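Local coordinates for spindle assembly abnormal protein 6 (Caenorhabditis elegans, PDB 3PYI) that forms the central scaffold of centrioles, ensuring their ninefold symmetry, and is required for centrosome biogenesis and duplication, at residues I135-D140 with N144-E149; Q77-D82 with F162-H167. The protein carries 1 engineered substitution. One frame throughout, in Å; residues are numbered along the deposited sequence. Where two conformers were deposited one is given.

The two contacts lie in the globular N-terminal domain of SAS-6, the part that links coiled-coil dimers into the inner ring of the cartwheel. Their centres are about 12 Å apart. Along the chain the helical segment 77-82 comes first, then the hairpin of contact 1, and last strand segment 162-167, which returns to complete contact 2. Strands 133-139, 145-152 and 160-168 are consecutive neighbours in one antiparallel part of the sheet, and probable hydrogen bonds, such as Cys-146 O to Leu-166 N at 2.7 Å, join the contacts directly. Contact 1 thus knits the sheet internally, while contact 2 rests helix 73-83 against it.

Contact 1. Residues I135-D140 with N144-E149; sequences INIILD and NFCSFE
Ile-137 CG2 lies 3.9 Å from Cys-146 SG, and Leu-139 CD2 packs at 3.5 Å on Cys-146 CB. On the same face, with CG anti to the backbone N (chi1 173°), the Phe-148 side chain slants across to strand 133-139, where CE1 lies 3.7 Å from Ile-135 CG2. On the face of Asn-136, Ile-138, Ser-147 and Glu-149, the Ile-138 CD1 methyl sits over the Glu-149 carboxylate plane, 3.5 Å from OE1 and 3.6 Å from OE2. The acid's OE2 accepts a bond from Ser-147 OG, which approaches on the anti side and 28° out of the carboxylate plane; a long, weak ion pair with Lys-160 also reaches OE2. These side chains project from an antiparallel beta hairpin, strands 133-139 and 145-152 of the domain's beta-sandwich. Asn-136/Glu-149 and Ile-138/Ser-147 are hydrogen-bonded pairs, each with two backbone bonds; Glu-149 N reaches Asn-136 O at 2.8 Å. Near the turn, Asp-140 N donates to Phe-145 O, while Asp-140 OD2 sits in plane at the edge of the Phe-145 ring, 3.3 Å from CD2. A water donates to both Asp-140 OD2 and Asn-144 OD1. Farther out, Lys-165 makes a cation-pi contact with Phe-145. Ile-57 touches Ile-137, Cys-146 and Phe-148, and Leu-38 touches Phe-148, burying this face in the sandwich core; strand 7-23 bonds along the far edge of 135-139.

Contact 2. Residues Q77-D82 with F162-H167; sequences QILARD and FSIKLH
Leu-79 reaches from helix 73-83 to Ser-163 and Ile-164 on strand 160-168, a helix-on-sheet contact of the SAS-6 N-terminal domain, whose fold belongs with the XRCC4 head-domain group. Leu-79 directs its CB toward the strand, although the backbones stay well apart: the nearest CA pair, Leu-79 and Phe-162, is separated by 7.8 Å. CB itself touches neither strand residue and serves to carry CG outward. CG stands anti to the backbone N (chi1 -174°), which carries the forked end away from the helix to the strand. CD1 is the branch that does most of the touching. It comes within 3.5 Å of the Ser-163 backbone O, a van der Waals contact between a methyl and a carbonyl, and lies 4.2 Å from Ile-164 CG1. CD2, the other branch of Leu-79, is almost as near to Ile-164 CG1, at 4.3 Å. The contact is small, burying about 120 Å² in all, and apart from that carbonyl it is apolar. His-83, at the helix end, also meets the strand: its ND1 is hydrogen-bonded to Leu-79 O and its side chain touches Phe-162 and Ser-163. Phe-162 in turn meets Phe-92 edge-to-face and packs on Ile-156 of the second subunit. Its CB, 4.6 Å from Leu-79 CD1, lies just beyond the close contacts.

Contact 1. Residues I135-D140 with N144-E149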
ATOM      1  N   ILE A 135      13.085   0.344   5.360  1.00 37.28           N
ATOM      2  CA  ILE A 135      12.608   0.185   6.719  1.00 26.74           C
ATOM      3  C   ILE A 135      12.519   1.536   7.403  1.00 28.33           C
ATOM      4  O   ILE A 135      13.452   2.335   7.379  1.00 27.74           O
ATOM      5  CB  ILE A 135      13.545  -0.720   7.517  1.00 34.24           C
ATOM      6  CG1 ILE A 135      13.606  -2.105   6.868  1.00 44.74           C
ATOM      7  CG2 ILE A 135      13.094  -0.823   8.975  1.00 28.88           C
ATOM      8  CD1 ILE A 135      14.674  -2.985   7.445  1.00 48.80           C
ATOM      9  N   ASN A 136      11.367   1.779   7.996  1.00 26.54           N
ATOM     10  CA  ASN A 136      11.173   2.982   8.783  0.61 28.19           C
ATOM     11  C   ASN A 136      10.886   2.612  10.218  1.00 34.89           C
ATOM     12  O   ASN A 136      10.127   1.693  10.512  1.00 31.27           O
ATOM     13  CB  ASN A 136      10.039   3.854   8.241  0.61 28.96           C
ATOM     14  CG  ASN A 136      10.499   4.816   7.167  0.61 27.68           C
ATOM     15  OD1 ASN A 136      11.633   4.752   6.696  0.61 27.55           O
ATOM     16  ND2 ASN A 136       9.606   5.707   6.761  0.61 32.30           N
ATOM     17  N   ILE A 137      11.535   3.322  11.124  1.00 28.85           N
ATOM     18  CA  ILE A 137      11.268   3.139  12.538  1.00 29.18           C
ATOM     19  C   ILE A 137      10.825   4.460  13.118  1.00 32.30           C
ATOM     20  O   ILE A 137      11.536   5.454  13.040  1.00 36.13           O
ATOM     21  CB  ILE A 137      12.474   2.601  13.294  1.00 32.24           C
ATOM     22  CG1 ILE A 137      12.747   1.158  12.849  1.00 37.70           C
ATOM     23  CG2 ILE A 137      12.195   2.622  14.796  1.00 44.08           C
ATOM     24  CD1 ILE A 137      14.035   0.591  13.392  1.00 55.31           C
ATOM     25  N   ILE A 138       9.634   4.483  13.691  1.00 32.90           N
ATOM     26  CA  ILE A 138       9.109   5.734  14.223  1.00 34.88           C
ATOM     27  C   ILE A 138       8.985   5.668  15.736  1.00 40.64           C
ATOM     28  O   ILE A 138       8.239   4.844  16.266  1.00 32.56           O
ATOM     29  CB  ILE A 138       7.735   6.056  13.613  1.00 39.59           C
ATOM     30  CG1 ILE A 138       7.789   5.885  12.089  1.00 43.24           C
ATOM     31  CG2 ILE A 138       7.311   7.466  14.008  1.00 32.58           C
ATOM     32  CD1 ILE A 138       6.439   5.969  11.403  1.00 58.71           C
ATOM     33  N   LEU A 139       9.724   6.534  16.431  1.00 34.18           N
ATOM     34  CA  LEU A 139       9.699   6.542  17.889  1.00 32.37           C
ATOM     35  C   LEU A 139       8.602   7.413  18.473  1.00 41.23           C
ATOM     36  O   LEU A 139       8.255   8.469  17.930  1.00 41.89           O
ATOM     37  CB  LEU A 139      11.021   7.028  18.473  1.00 33.19           C
ATOM     38  CG  LEU A 139      12.206   6.078  18.397  1.00 54.16           C
ATOM     39  CD1 LEU A 139      13.468   6.789  18.892  1.00 41.28           C
ATOM     40  CD2 LEU A 139      11.921   4.832  19.208  1.00 52.36           C
ATOM     41  N   ASP A 140       8.077   6.940  19.597  1.00 36.34           N
ATOM     42  CA  ASP A 140       7.275   7.731  20.515  1.00 43.92           C
ATOM     43  C   ASP A 140       8.153   8.881  20.993  1.00 51.51           C
ATOM     44  O   ASP A 140       9.379   8.753  21.006  1.00 44.88           O
ATOM     45  CB  ASP A 140       6.932   6.859  21.729  1.00 45.50           C
ATOM     46  CG  ASP A 140       5.526   7.071  22.222  1.00 68.27           C
ATOM     47  OD1 ASP A 140       4.923   8.102  21.862  1.00 96.06           O
ATOM     48  OD2 ASP A 140       5.023   6.203  22.965  1.00 76.40           O
ATOM     49  N   ASN A 144       8.606   5.044  24.549  1.00 45.29           N
ATOM     50  CA  ASN A 144       7.941   3.886  25.122  1.00 42.15           C
ATOM     51  C   ASN A 144       7.532   2.897  24.033  1.00 49.46           C
ATOM     52  O   ASN A 144       7.430   1.693  24.271  1.00 44.35           O
ATOM     53  CB  ASN A 144       6.723   4.326  25.923  1.00 46.98           C
ATOM     54  CG  ASN A 144       7.094   5.222  27.094  1.00 58.98           C
ATOM     55  OD1 ASN A 144       6.538   6.308  27.261  1.00 63.97           O
ATOM     56  ND2 ASN A 144       8.047   4.775  27.906  1.00 54.73           N
ATOM     57  N   PHE A 145       7.307   3.420  22.834  1.00 45.35           N
ATOM     58  CA  PHE A 145       6.895   2.610  21.699  1.00 39.76           C
ATOM     59  C   PHE A 145       7.600   3.052  20.436  1.00 43.96           C
ATOM     60  O   PHE A 145       8.003   4.209  20.301  1.00 39.20           O
ATOM     61  CB  PHE A 145       5.393   2.733  21.475  1.00 38.56           C
ATOM     62  CG  PHE A 145       4.568   2.234  22.621  1.00 47.46           C
ATOM     63  CD1 PHE A 145       4.401   0.876  22.829  1.00 53.75           C
ATOM     64  CD2 PHE A 145       3.955   3.121  23.487  1.00 60.10           C
ATOM     65  CE1 PHE A 145       3.633   0.408  23.887  1.00 54.52           C
ATOM     66  CE2 PHE A 145       3.188   2.663  24.543  1.00 60.67           C
ATOM     67  CZ  PHE A 145       3.028   1.308  24.747  1.00 52.32           C
ATOM     68  N   CYS A 146       7.758   2.120  19.513  1.00 32.46           N
ATOM     69  CA  CYS A 146       8.149   2.482  18.168  1.00 36.97           C
ATOM     70  C   CYS A 146       7.429   1.605  17.152  1.00 39.94           C
ATOM     71  O   CYS A 146       7.161   0.429  17.386  1.00 43.91           O
ATOM     72  CB  CYS A 146       9.663   2.412  17.977  1.00 40.10           C
ATOM     73  SG  CYS A 146      10.296   0.779  17.656  1.00 54.83           S
ATOM     74  N   SER A 147       7.105   2.209  16.021  1.00 35.07           N
ATOM     75  CA  SER A 147       6.464   1.507  14.924  1.00 32.97           C
ATOM     76  C   SER A 147       7.548   1.015  13.972  1.00 28.40           C
ATOM     77  O   SER A 147       8.362   1.794  13.485  1.00 41.31           O
ATOM     78  CB  SER A 147       5.502   2.464  14.212  1.00 28.77           C
ATOM     79  OG  SER A 147       4.911   1.851  13.078  1.00 67.09           O
ATOM     80  N   PHE A 148       7.593  -0.287  13.748  1.00 25.75           N
ATOM     81  CA  PHE A 148       8.543  -0.858  12.810  1.00 25.95           C
ATOM     82  C   PHE A 148       7.809  -1.033  11.486  1.00 38.49           C
ATOM     83  O   PHE A 148       6.874  -1.835  11.405  1.00 32.44           O
ATOM     84  CB  PHE A 148       9.002  -2.227  13.320  1.00 27.09           C
ATOM     85  CG  PHE A 148       9.855  -2.974  12.348  1.00 32.03           C
ATOM     86  CD1 PHE A 148      11.216  -2.767  12.305  1.00 27.21           C
ATOM     87  CD2 PHE A 148       9.297  -3.887  11.473  1.00 47.50           C
ATOM     88  CE1 PHE A 148      12.009  -3.454  11.410  1.00 35.20           C
ATOM     89  CE2 PHE A 148      10.092  -4.577  10.577  1.00 49.41           C
ATOM     90  CZ  PHE A 148      11.451  -4.349  10.543  1.00 37.86           C
ATOM     91  N   GLU A 149       8.222  -0.295  10.459  1.00 26.58           N
ATOM     92  CA  GLU A 149       7.494  -0.280   9.183  1.00 32.14           C
ATOM     93  C   GLU A 149       8.320  -0.770   8.009  1.00 27.54           C
ATOM     94  O   GLU A 149       9.476  -0.417   7.870  1.00 34.99           O
ATOM     95  CB  GLU A 149       6.976   1.121   8.890  1.00 31.52           C
ATOM     96  CG  GLU A 149       6.211   1.714  10.056  1.00 36.29           C
ATOM     97  CD  GLU A 149       5.454   2.965   9.690  1.00 38.96           C
ATOM     98  OE1 GLU A 149       5.915   3.698   8.790  1.00 46.47           O
ATOM     99  OE2 GLU A 149       4.404   3.220  10.320  1.00 47.55           O
TER
HETATM  100  O   HOH W   1       4.120   6.433  25.346  1.00 54.09           O

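Contact 2. Residues Q77-D82 with F162-H167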
ATOM      1  N   GLN A  77      -3.484 -12.375  12.657  1.00 43.67           N
ATOM      2  CA  GLN A  77      -4.708 -12.225  11.871  1.00 36.36           C
ATOM      3  C   GLN A  77      -5.180 -10.777  11.832  1.00 35.96           C
ATOM      4  O   GLN A  77      -5.681 -10.313  10.818  1.00 36.79           O
ATOM      5  CB  GLN A  77      -5.827 -13.113  12.418  1.00 42.58           C
ATOM      6  CG  GLN A  77      -5.549 -14.598  12.308  1.00 38.45           C
ATOM      7  CD  GLN A  77      -5.103 -15.008  10.918  1.00 48.98           C
ATOM      8  OE1 GLN A  77      -5.488 -14.392   9.924  1.00 57.20           O
ATOM      9  NE2 GLN A  77      -4.277 -16.051  10.843  1.00 47.28           N
ATOM     10  N   ILE A  78      -5.030 -10.074  12.950  1.00 34.91           N
ATOM     11  CA  ILE A  78      -5.349  -8.658  13.009  1.00 45.03           C
ATOM     12  C   ILE A  78      -4.428  -7.853  12.080  1.00 49.13           C
ATOM     13  O   ILE A  78      -4.890  -6.995  11.333  1.00 46.23           O
ATOM     14  CB  ILE A  78      -5.256  -8.143  14.458  1.00 48.86           C
ATOM     15  CG1 ILE A  78      -6.326  -8.823  15.317  1.00 56.73           C
ATOM     16  CG2 ILE A  78      -5.397  -6.629  14.507  1.00 44.64           C
ATOM     17  CD1 ILE A  78      -6.358  -8.344  16.755  1.00 56.95           C
ATOM     18  N   LEU A  79      -3.134  -8.156  12.124  1.00 43.19           N
ATOM     19  CA  LEU A  79      -2.148  -7.514  11.261  1.00 29.85           C
ATOM     20  C   LEU A  79      -2.457  -7.772   9.784  1.00 36.68           C
ATOM     21  O   LEU A  79      -2.401  -6.867   8.956  1.00 33.47           O
ATOM     22  CB  LEU A  79      -0.753  -8.037  11.587  1.00 30.64           C
ATOM     23  CG  LEU A  79       0.404  -7.361  10.857  1.00 35.84           C
ATOM     24  CD1 LEU A  79       0.625  -5.974  11.429  1.00 36.57           C
ATOM     25  CD2 LEU A  79       1.663  -8.199  10.966  1.00 38.11           C
ATOM     26  N   ALA A  80      -2.777  -9.017   9.455  1.00 31.31           N
ATOM     27  CA  ALA A  80      -3.005  -9.402   8.066  1.00 28.50           C
ATOM     28  C   ALA A  80      -4.234  -8.679   7.561  1.00 37.80           C
ATOM     29  O   ALA A  80      -4.308  -8.271   6.401  1.00 34.66           O
ATOM     30  CB  ALA A  80      -3.197 -10.906   7.948  1.00 36.81           C
ATOM     31  N   ARG A  81      -5.200  -8.521   8.452  1.00 43.90           N
ATOM     32  CA  ARG A  81      -6.439  -7.846   8.117  1.00 46.68           C
ATOM     33  C   ARG A  81      -6.177  -6.358   7.884  1.00 47.56           C
ATOM     34  O   ARG A  81      -6.624  -5.789   6.890  1.00 44.24           O
ATOM     35  CB  ARG A  81      -7.462  -8.054   9.235  1.00 50.25           C
ATOM     36  CG  ARG A  81      -8.860  -7.572   8.919  1.00 76.25           C
ATOM     37  CD  ARG A  81      -9.813  -7.876  10.065  1.00 97.36           C
ATOM     38  NE  ARG A  81      -9.238  -7.540  11.365  1.00111.39           N
ATOM     39  CZ  ARG A  81      -9.147  -6.305  11.849  1.00115.95           C
ATOM     40  NH1 ARG A  81      -9.588  -5.277  11.138  1.00118.18           N
ATOM     41  NH2 ARG A  81      -8.610  -6.096  13.044  1.00116.43           N
ATOM     42  N   ASP A  82      -5.436  -5.732   8.791  1.00 46.92           N
ATOM     43  CA  ASP A  82      -5.174  -4.305   8.691  1.00 43.65           C
ATOM     44  C   ASP A  82      -4.328  -3.936   7.480  1.00 42.22           C
ATOM     45  O   ASP A  82      -4.404  -2.813   6.992  1.00 48.76           O
ATOM     46  CB  ASP A  82      -4.528  -3.770   9.972  1.00 51.09           C
ATOM     47  CG  ASP A  82      -5.500  -3.726  11.134  1.00 56.33           C
ATOM     48  OD1 ASP A  82      -6.694  -4.028  10.912  1.00 52.32           O
ATOM     49  OD2 ASP A  82      -5.076  -3.391  12.261  1.00 54.21           O
ATOM     50  N   PHE A 162       3.599  -3.173   5.863  1.00 28.35           N
ATOM     51  CA  PHE A 162       2.959  -3.304   7.162  1.00 27.08           C
ATOM     52  C   PHE A 162       3.703  -2.476   8.197  1.00 30.14           C
ATOM     53  O   PHE A 162       4.812  -2.004   7.949  1.00 27.24           O
ATOM     54  CB  PHE A 162       2.872  -4.788   7.601  1.00 27.69           C
ATOM     55  CG  PHE A 162       4.210  -5.424   7.885  1.00 34.46           C
ATOM     56  CD1 PHE A 162       4.801  -6.263   6.961  1.00 27.25           C
ATOM     57  CD2 PHE A 162       4.878  -5.173   9.071  1.00 38.06           C
ATOM     58  CE1 PHE A 162       6.036  -6.836   7.210  1.00 30.36           C
ATOM     59  CE2 PHE A 162       6.115  -5.744   9.324  1.00 32.77           C
ATOM     60  CZ  PHE A 162       6.695  -6.575   8.398  1.00 32.73           C
ATOM     61  N   SER A 163       3.066  -2.272   9.344  1.00 26.09           N
ATOM     62  CA  SER A 163       3.758  -1.711  10.494  1.00 32.10           C
ATOM     63  C   SER A 163       3.414  -2.530  11.726  1.00 28.82           C
ATOM     64  O   SER A 163       2.273  -2.970  11.899  1.00 40.55           O
ATOM     65  CB  SER A 163       3.373  -0.249  10.712  1.00 31.08           C
ATOM     66  OG  SER A 163       1.999  -0.146  11.012  1.00 53.50           O
ATOM     67  N   ILE A 164       4.414  -2.770  12.561  1.00 27.49           N
ATOM     68  CA  ILE A 164       4.206  -3.453  13.833  1.00 33.02           C
ATOM     69  C   ILE A 164       4.611  -2.510  14.963  1.00 36.50           C
ATOM     70  O   ILE A 164       5.701  -1.946  14.947  1.00 30.73           O
ATOM     71  CB  ILE A 164       5.012  -4.762  13.917  1.00 31.15           C
ATOM     72  CG1 ILE A 164       4.642  -5.697  12.760  1.00 47.41           C
ATOM     73  CG2 ILE A 164       4.743  -5.486  15.249  1.00 33.81           C
ATOM     74  CD1 ILE A 164       5.501  -6.953  12.689  1.00 48.27           C
ATOM     75  N   LYS A 165       3.715  -2.315  15.920  1.00 26.22           N
ATOM     76  CA  LYS A 165       4.026  -1.530  17.089  1.00 26.61           C
ATOM     77  C   LYS A 165       4.873  -2.363  18.050  1.00 31.14           C
ATOM     78  O   LYS A 165       4.420  -3.376  18.568  1.00 33.86           O
ATOM     79  CB  LYS A 165       2.742  -1.081  17.781  1.00 34.83           C
ATOM     80  CG  LYS A 165       2.966  -0.009  18.847  1.00 46.94           C
ATOM     81  CD  LYS A 165       1.675   0.311  19.582  1.00 66.87           C
ATOM     82  CE  LYS A 165       1.860   1.452  20.571  1.00 86.17           C
ATOM     83  NZ  LYS A 165       0.637   1.688  21.397  1.00 93.66           N
ATOM     84  N   LEU A 166       6.118  -1.948  18.258  1.00 28.22           N
ATOM     85  CA  LEU A 166       6.986  -2.596  19.239  1.00 30.28           C
ATOM     86  C   LEU A 166       6.999  -1.764  20.522  1.00 37.11           C
ATOM     87  O   LEU A 166       6.853  -0.545  20.476  1.00 33.52           O
ATOM     88  CB  LEU A 166       8.414  -2.715  18.700  1.00 28.85           C
ATOM     89  CG  LEU A 166       8.573  -3.187  17.258  1.00 32.14           C
ATOM     90  CD1 LEU A 166      10.030  -3.116  16.837  1.00 32.34           C
ATOM     91  CD2 LEU A 166       8.030  -4.600  17.095  1.00 29.03           C
ATOM     92  N   HIS A 167       7.173  -2.422  21.665  1.00 34.12           N
ATOM     93  CA  HIS A 167       7.212  -1.712  22.942  1.00 39.36           C
ATOM     94  C   HIS A 167       8.598  -1.788  23.576  1.00 37.22           C
ATOM     95  O   HIS A 167       9.353  -2.739  23.342  1.00 31.64           O
ATOM     96  CB  HIS A 167       6.156  -2.253  23.914  1.00 34.19           C
ATOM     97  CG  HIS A 167       6.279  -3.720  24.182  1.00 47.21           C
ATOM     98  ND1 HIS A 167       5.652  -4.676  23.407  1.00 47.82           N
ATOM     99  CD2 HIS A 167       6.959  -4.395  25.138  1.00 40.01           C
ATOM    100  CE1 HIS A 167       5.940  -5.877  23.876  1.00 46.54           C
ATOM    101  NE2 HIS A 167       6.732  -5.735  24.925  1.00 53.35           N
TER